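Local coordinates for F5/8 type C domain protein (Bacteroides ovatus, PDB 4ZRX) that is a putative alpha-L-fucosidase, probably removing terminal fucose from glycans with a TIM-barrel-like catalytic domain that is followed by an F5/8 type C domain, at residues 235-244 / 259-270. Sequence-based numbering, arbitrary orientation.
Sequences RETEWNATVL and LGVFSKAEDLGS
Arg235 takes hold of Ala265 side-on, NE and NH2 both donating to the one carbonyl oxygen. NH2 makes the shorter bond, 2.8 Å to Ala265 O, and both nitrogens keep that oxygen close to the guanidinium plane. NH2 also sends a weak bond to Ser263 O, within the type I turn from Phe262 to Ala265. In the same plane NH1 meets the syn lone pair of Glu238 OE1 in a salt bridge; it also bonds Val227 O, and Glu238 turns its other oxygen to Arg225. The chain is extended from CG to NE (chi3 -178°), which carries the flat group out to the turn; Leu268 CD1 lies over one face, 3.7 Å from NH2. With an alanine here, Ala265 O would probably lose both donors and Glu238 OE1 its charged mate. Both segments belong to the alpha-L-fucosidase region, of the TIM-barrel clan; strand 241-242 pairs antiparallel with strand 279-290, and the loop after helix 252-259 folds against 241-244. There Leu268 O is gripped from opposite faces of its plane by Thr242 OG1, at 2.6 Å, and Val243 N, at 3.0 Å. Thr242 holds OG1 opposite its own backbone N (chi1 180°), and the oxygen also accepts from Leu244 N in an ST turn. Next to this bond pair, Val243 CG2 meets Val261 CG1, Val243 CB meets Leu259 CD1, and Leu244 CD1 reaches Val261 CG2 at 3.7 Å. At the other end the Trp239 ring lies against the Gly269 peptide, with Gly269 O 3.6 Å above one face, offset toward the rim; Gly269 CA is 3.8 Å from Trp239 CB. Asp267 OD1 accepts from Gly269 N and Ser270 N just before helix 271-274, while waters link Thr237 O to Glu266 O and Ala241 O to Gly269 O.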
loop_
_atom_site.group_PDB
_atom_site.type_symbol
_atom_site.label_atom_id
_atom_site.label_comp_id
_atom_site.label_asym_id
_atom_site.label_seq_id
_atom_site.Cartn_x
_atom_site.Cartn_y
_atom_site.Cartn_z
ATOM N N ARG A 235 6.860 -7.259 2.575
ATOM C CA ARG A 235 8.193 -7.770 2.834
ATOM C C ARG A 235 8.599 -8.694 1.698
ATOM O O ARG A 235 7.815 -9.576 1.252
ATOM C CB ARG A 235 8.162 -8.644 4.068
ATOM C CG ARG A 235 7.924 -7.930 5.422
ATOM C CD ARG A 235 7.781 -8.939 6.571
ATOM N NE ARG A 235 7.519 -8.175 7.799
ATOM C CZ ARG A 235 6.350 -7.618 8.112
ATOM N NH1 ARG A 235 5.270 -7.791 7.353
ATOM N NH2 ARG A 235 6.257 -6.901 9.189
ATOM N N GLU A 236 9.844 -8.535 1.252
ATOM C CA GLU A 236 10.425 -9.543 0.353
ATOM C C GLU A 236 10.436 -10.958 0.949
ATOM O O GLU A 236 10.184 -11.926 0.213
ATOM C CB GLU A 236 11.834 -9.172 -0.028
ATOM C CG GLU A 236 11.858 -7.938 -0.915
ATOM C CD GLU A 236 13.285 -7.383 -1.063
ATOM O OE1 GLU A 236 13.801 -6.914 -0.074
ATOM O OE2 GLU A 236 13.826 -7.328 -2.168
ATOM N N THR A 237 10.695 -11.083 2.237
ATOM C CA THR A 237 10.632 -12.367 2.912
ATOM C C THR A 237 9.400 -12.301 3.806
ATOM O O THR A 237 9.435 -11.625 4.860
ATOM C CB THR A 237 11.835 -12.586 3.767
ATOM O OG1 THR A 237 13.022 -12.542 2.998
ATOM C CG2 THR A 237 11.781 -13.916 4.555
ATOM N N GLU A 238 8.298 -12.920 3.340
ATOM C CA GLU A 238 7.019 -12.836 4.036
ATOM C C GLU A 238 6.551 -14.228 4.446
ATOM O O GLU A 238 6.076 -15.020 3.581
ATOM C CB GLU A 238 5.980 -12.128 3.186
ATOM C CG GLU A 238 4.665 -11.815 3.949
ATOM C CD GLU A 238 4.793 -10.734 5.003
ATOM O OE1 GLU A 238 4.959 -9.527 4.674
ATOM O OE2 GLU A 238 4.758 -11.034 6.235
ATOM N N TRP A 239 6.729 -14.519 5.733
ATOM C CA TRP A 239 6.285 -15.773 6.380
ATOM C C TRP A 239 4.863 -15.589 6.901
ATOM O O TRP A 239 4.626 -14.825 7.832
ATOM C CB TRP A 239 7.202 -16.145 7.539
ATOM C CG TRP A 239 8.471 -16.726 7.070
ATOM C CD1 TRP A 239 9.676 -16.126 7.046
ATOM C CD2 TRP A 239 8.647 -18.002 6.437
ATOM N NE1 TRP A 239 10.588 -16.926 6.455
ATOM C CE2 TRP A 239 9.996 -18.090 6.077
ATOM C CE3 TRP A 239 7.798 -19.060 6.139
ATOM C CZ2 TRP A 239 10.530 -19.181 5.422
ATOM C CZ3 TRP A 239 8.323 -20.155 5.466
ATOM C CH2 TRP A 239 9.706 -20.201 5.131
ATOM N N ASN A 240 3.912 -16.263 6.267
ATOM C CA ASN A 240 2.550 -16.287 6.778
ATOM C C ASN A 240 2.309 -17.385 7.766
ATOM O O ASN A 240 1.296 -17.404 8.468
ATOM C CB ASN A 240 1.590 -16.264 5.610
ATOM C CG ASN A 240 1.566 -14.900 4.917
ATOM O OD1 ASN A 240 1.861 -13.866 5.555
ATOM N ND2 ASN A 240 1.256 -14.894 3.685
ATOM N N ALA A 241 3.229 -18.343 7.814
ATOM C CA ALA A 241 3.376 -19.233 8.946
ATOM C C ALA A 241 4.339 -18.469 9.887
ATOM O O ALA A 241 5.543 -18.422 9.649
ATOM C CB ALA A 241 3.993 -20.591 8.514
ATOM N N THR A 242 3.785 -17.817 10.900
ATOM C CA THR A 242 4.487 -16.786 11.639
ATOM C C THR A 242 4.466 -17.029 13.143
ATOM O O THR A 242 3.528 -17.661 13.708
ATOM C CB THR A 242 3.902 -15.360 11.324
ATOM O OG1 THR A 242 4.626 -14.408 12.086
ATOM C CG2 THR A 242 2.390 -15.249 11.626
ATOM N N VAL A 243 5.532 -16.589 13.790
ATOM C CA VAL A 243 5.624 -16.617 15.254
ATOM C C VAL A 243 4.839 -15.471 15.909
ATOM O O VAL A 243 4.690 -15.434 17.149
ATOM C CB VAL A 243 7.081 -16.561 15.701
ATOM C CG1 VAL A 243 7.857 -17.683 15.123
ATOM C CG2 VAL A 243 7.751 -15.224 15.349
ATOM N N LEU A 244 4.416 -14.465 15.122
ATOM C CA LEU A 244 3.689 -13.329 15.689
ATOM C C LEU A 244 2.334 -13.767 16.225
ATOM O O LEU A 244 1.539 -14.291 15.481
ATOM C CB LEU A 244 3.542 -12.189 14.677
ATOM C CG LEU A 244 2.968 -10.869 15.230
ATOM C CD1 LEU A 244 3.884 -10.149 16.164
ATOM C CD2 LEU A 244 2.541 -9.952 14.018
ATOM N N LEU A 259 9.752 -12.796 22.170
ATOM C CA LEU A 259 10.387 -13.147 20.885
ATOM C C LEU A 259 10.962 -11.965 20.123
ATOM O O LEU A 259 11.649 -12.181 19.140
ATOM C CB LEU A 259 9.408 -13.871 19.975
ATOM C CG LEU A 259 8.860 -15.217 20.449
ATOM C CD1 LEU A 259 8.131 -15.909 19.338
ATOM C CD2 LEU A 259 9.918 -16.096 21.014
ATOM N N GLY A 260 10.695 -10.734 20.567
ATOM C CA GLY A 260 11.162 -9.544 19.873
ATOM C C GLY A 260 10.414 -9.302 18.557
ATOM O O GLY A 260 11.022 -8.876 17.595
ATOM N N VAL A 261 9.110 -9.586 18.526
ATOM C CA VAL A 261 8.327 -9.441 17.332
ATOM C C VAL A 261 7.148 -8.495 17.597
ATOM O O VAL A 261 6.684 -8.298 18.770
ATOM C CB VAL A 261 7.804 -10.784 16.785
ATOM C CG1 VAL A 261 8.957 -11.599 16.326
ATOM C CG2 VAL A 261 6.962 -11.539 17.772
ATOM N N PHE A 262 6.713 -7.859 16.507
ATOM C CA PHE A 262 5.633 -6.885 16.568
ATOM C C PHE A 262 5.259 -6.690 15.117
ATOM O O PHE A 262 6.013 -7.140 14.225
ATOM C CB PHE A 262 6.110 -5.551 17.241
ATOM C CG PHE A 262 7.454 -5.068 16.758
ATOM C CD1 PHE A 262 8.648 -5.521 17.329
ATOM C CD2 PHE A 262 7.544 -4.192 15.697
ATOM C CE1 PHE A 262 9.934 -5.059 16.836
ATOM C CE2 PHE A 262 8.765 -3.740 15.216
ATOM C CZ PHE A 262 9.984 -4.163 15.773
ATOM N N SER A 263 4.118 -6.075 14.860
ATOM C CA SER A 263 3.610 -6.026 13.497
ATOM C C SER A 263 4.564 -5.505 12.423
ATOM O O SER A 263 4.594 -6.078 11.355
ATOM C CB SER A 263 2.298 -5.281 13.429
ATOM O OG SER A 263 1.361 -5.908 14.280
ATOM N N LYS A 264 5.326 -4.446 12.726
ATOM C CA LYS A 264 6.236 -3.834 11.827
ATOM C C LYS A 264 7.627 -4.561 11.737
ATOM O O LYS A 264 8.429 -4.210 10.946
ATOM C CB LYS A 264 6.476 -2.363 12.257
ATOM C CG LYS A 264 7.187 -1.481 11.261
ATOM C CD LYS A 264 7.284 -0.039 11.844
ATOM C CE LYS A 264 8.200 0.874 11.054
ATOM N NZ LYS A 264 7.620 1.251 9.806
ATOM N N ALA A 265 7.858 -5.583 12.554
ATOM C CA ALA A 265 9.193 -6.196 12.612
ATOM C C ALA A 265 9.572 -6.836 11.304
ATOM O O ALA A 265 8.705 -7.270 10.509
ATOM C CB ALA A 265 9.214 -7.198 13.726
ATOM N N GLU A 266 10.874 -6.912 11.115
ATOM C CA GLU A 266 11.422 -7.472 9.885
ATOM C C GLU A 266 11.259 -8.955 9.740
ATOM O O GLU A 266 10.829 -9.409 8.648
ATOM C CB GLU A 266 12.854 -7.084 9.804
ATOM C CG GLU A 266 12.919 -5.619 9.475
ATOM C CD GLU A 266 14.264 -5.061 9.644
ATOM O OE1 GLU A 266 15.122 -5.751 10.283
ATOM O OE2 GLU A 266 14.441 -3.885 9.240
ATOM N N ASP A 267 11.564 -9.700 10.794
ATOM C CA ASP A 267 11.525 -11.169 10.759
ATOM C C ASP A 267 10.440 -11.689 11.656
ATOM O O ASP A 267 10.525 -11.535 12.892
ATOM C CB ASP A 267 12.870 -11.718 11.205
ATOM C CG ASP A 267 12.940 -13.262 11.205
ATOM O OD1 ASP A 267 12.037 -13.918 10.654
ATOM O OD2 ASP A 267 13.911 -13.796 11.803
ATOM N N LEU A 268 9.439 -12.315 11.042
ATOM C CA LEU A 268 8.329 -12.875 11.722
ATOM C C LEU A 268 8.215 -14.390 11.536
ATOM O O LEU A 268 7.209 -14.955 11.945
ATOM C CB LEU A 268 7.041 -12.160 11.320
ATOM C CG LEU A 268 7.021 -10.639 11.630
ATOM C CD1 LEU A 268 5.753 -10.031 11.120
ATOM C CD2 LEU A 268 7.135 -10.435 13.165
ATOM N N GLY A 269 9.236 -15.052 10.987
ATOM C CA GLY A 269 9.147 -16.508 10.807
ATOM C C GLY A 269 10.332 -17.289 10.316
ATOM O O GLY A 269 10.122 -18.441 9.949
ATOM N N SER A 270 11.542 -16.715 10.317
ATOM C CA SER A 270 12.725 -17.479 9.885
ATOM C C SER A 270 12.994 -18.637 10.845
ATOM O O SER A 270 12.508 -18.649 11.956
ATOM C CB SER A 270 13.976 -16.630 9.885
ATOM O OG SER A 270 14.315 -16.294 11.226
HETATM O O HOH W 1 11.015 -11.487 7.006
HETATM O O HOH W 2 7.848 -19.903 10.215
#